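Local coordinates for putative dehydrogenase (Amycolatopsis orientalis, PDB 5A9T), which reduces imines to amines as an imine reductase, probably drawing hydride from bound NADPH, at residues V207-L211 / P212-G216. Numbering follows the deposited sequence.
Sequences VDWFL and PAVIG
Val214 sets CB over one face of the Phe210 ring, a CH-pi contact 4.0 Å from CB to the ring centroid, while Trp209 CH2 meets the same ring at its edge, in plane. Phe210 CB in turn lies over one face of the indole, offset toward its rim. Val214 CG2 approaches Trp209 CZ2 obliquely at 3.6 Å, and Ala213 CB touches Trp209 CD1. With Phe210 CG anti to the backbone N (chi1 -169°), the phenyl swings forward along the helix, where Ile215 CG1 reaches Phe210 CE2 at 3.7 Å. Cutting Phe210 back to an alanine is likely to deprive Val214 and Ile215 of this shared surface and Trp209 CH2 of the ring edge it meets. Pro212 has no N-H to give, and the helix kinks here, the axes of segments 207-211 and 212-216 making 33°. Phe210 O accepts twice, from Val214 N at 2.9 Å and from Ile215 N at 3.0 Å; the latter bond and Gly216 N to Leu211 O form wider pi-type turns. All ten residues belong to helix 199-228 of the helical C-terminal domain, at the dimer interface: in the second subunit Leu174, on helix 166-193, packs on Phe210, Val134, on strand 134-139, meets Trp209, and Lys220, on helix 199-228, forms a salt bridge with Asp208.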
loop_
_atom_site.group_PDB
_atom_site.type_symbol
_atom_site.label_atom_id
_atom_site.label_comp_id
_atom_site.label_asym_id
_atom_site.label_seq_id
_atom_site.Cartn_x
_atom_site.Cartn_y
_atom_site.Cartn_z
ATOM N N VAL A 207 0.922 5.879 7.204
ATOM C CA VAL A 207 0.265 4.623 7.548
ATOM C C VAL A 207 -0.981 4.792 8.336
ATOM O O VAL A 207 -1.983 4.136 8.012
ATOM C CB VAL A 207 1.287 3.695 8.317
ATOM C CG1 VAL A 207 0.545 2.449 8.712
ATOM C CG2 VAL A 207 2.424 3.425 7.391
ATOM N N ASP A 208 -0.976 5.664 9.362
ATOM C CA ASP A 208 -2.199 5.742 10.109
ATOM C C ASP A 208 -3.331 6.380 9.397
ATOM O O ASP A 208 -4.484 6.147 9.700
ATOM C CB ASP A 208 -1.894 6.457 11.474
ATOM C CG ASP A 208 -0.886 5.720 12.367
ATOM O OD1 ASP A 208 -0.759 4.502 12.238
ATOM O OD2 ASP A 208 -0.132 6.423 13.116
ATOM N N TRP A 209 -3.039 7.279 8.434
ATOM C CA TRP A 209 -4.023 7.983 7.671
ATOM C C TRP A 209 -3.998 7.573 6.202
ATOM O O TRP A 209 -4.975 7.035 5.698
ATOM C CB TRP A 209 -3.862 9.528 7.853
ATOM C CG TRP A 209 -4.600 10.279 6.792
ATOM C CD1 TRP A 209 -5.970 10.254 6.551
ATOM C CD2 TRP A 209 -4.073 11.088 5.772
ATOM N NE1 TRP A 209 -6.263 10.939 5.459
ATOM C CE2 TRP A 209 -5.135 11.489 4.934
ATOM C CE3 TRP A 209 -2.805 11.486 5.457
ATOM C CZ2 TRP A 209 -4.920 12.254 3.815
ATOM C CZ3 TRP A 209 -2.609 12.380 4.326
ATOM C CH2 TRP A 209 -3.698 12.720 3.550
ATOM N N PHE A 210 -2.929 7.860 5.470
ATOM C CA PHE A 210 -2.981 7.834 4.000
ATOM C C PHE A 210 -3.231 6.450 3.450
ATOM O O PHE A 210 -4.063 6.260 2.529
ATOM C CB PHE A 210 -1.707 8.463 3.442
ATOM C CG PHE A 210 -1.708 8.747 1.957
ATOM C CD1 PHE A 210 -2.279 9.903 1.461
ATOM C CD2 PHE A 210 -1.083 7.862 1.066
ATOM C CE1 PHE A 210 -2.293 10.159 0.130
ATOM C CE2 PHE A 210 -1.097 8.143 -0.267
ATOM C CZ PHE A 210 -1.729 9.282 -0.720
ATOM N N LEU A 211 -2.521 5.457 4.010
ATOM C CA LEU A 211 -2.693 4.101 3.538
ATOM C C LEU A 211 -4.147 3.606 3.519
ATOM O O LEU A 211 -4.646 3.241 2.461
ATOM C CB LEU A 211 -1.696 3.197 4.255
ATOM C CG LEU A 211 -1.590 1.762 3.756
ATOM C CD1 LEU A 211 -0.977 1.651 2.376
ATOM C CD2 LEU A 211 -0.813 0.983 4.759
ATOM N N PRO A 212 -4.847 3.642 4.650
ATOM C CA PRO A 212 -6.211 3.192 4.601
ATOM C C PRO A 212 -7.206 4.189 4.054
ATOM O O PRO A 212 -8.115 3.808 3.270
ATOM C CB PRO A 212 -6.485 2.905 6.078
ATOM C CG PRO A 212 -5.547 3.794 6.840
ATOM C CD PRO A 212 -4.330 3.804 6.008
ATOM N N ALA A 213 -7.047 5.480 4.404
ATOM C CA ALA A 213 -8.058 6.442 4.092
ATOM C C ALA A 213 -8.052 6.940 2.712
ATOM O O ALA A 213 -9.059 7.483 2.215
ATOM C CB ALA A 213 -8.022 7.587 5.101
ATOM N N VAL A 214 -6.878 6.938 2.060
ATOM C CA VAL A 214 -6.744 7.365 0.729
ATOM C C VAL A 214 -6.516 6.160 -0.182
ATOM O O VAL A 214 -7.302 5.911 -1.073
ATOM C CB VAL A 214 -5.661 8.487 0.533
ATOM C CG1 VAL A 214 -5.576 8.882 -0.926
ATOM C CG2 VAL A 214 -5.975 9.690 1.445
ATOM N N ILE A 215 -5.392 5.466 -0.073
ATOM C CA ILE A 215 -5.096 4.367 -1.014
ATOM C C ILE A 215 -6.219 3.332 -0.947
ATOM O O ILE A 215 -6.784 2.922 -1.972
ATOM C CB ILE A 215 -3.692 3.804 -0.688
ATOM C CG1 ILE A 215 -2.592 4.876 -0.958
ATOM C CG2 ILE A 215 -3.462 2.595 -1.622
ATOM C CD1 ILE A 215 -1.214 4.473 -0.526
ATOM N N GLY A 216 -6.459 2.848 0.275
ATOM C CA GLY A 216 -7.433 1.762 0.448
ATOM C C GLY A 216 -8.831 2.140 -0.013
ATOM O O GLY A 216 -9.540 1.443 -0.729
#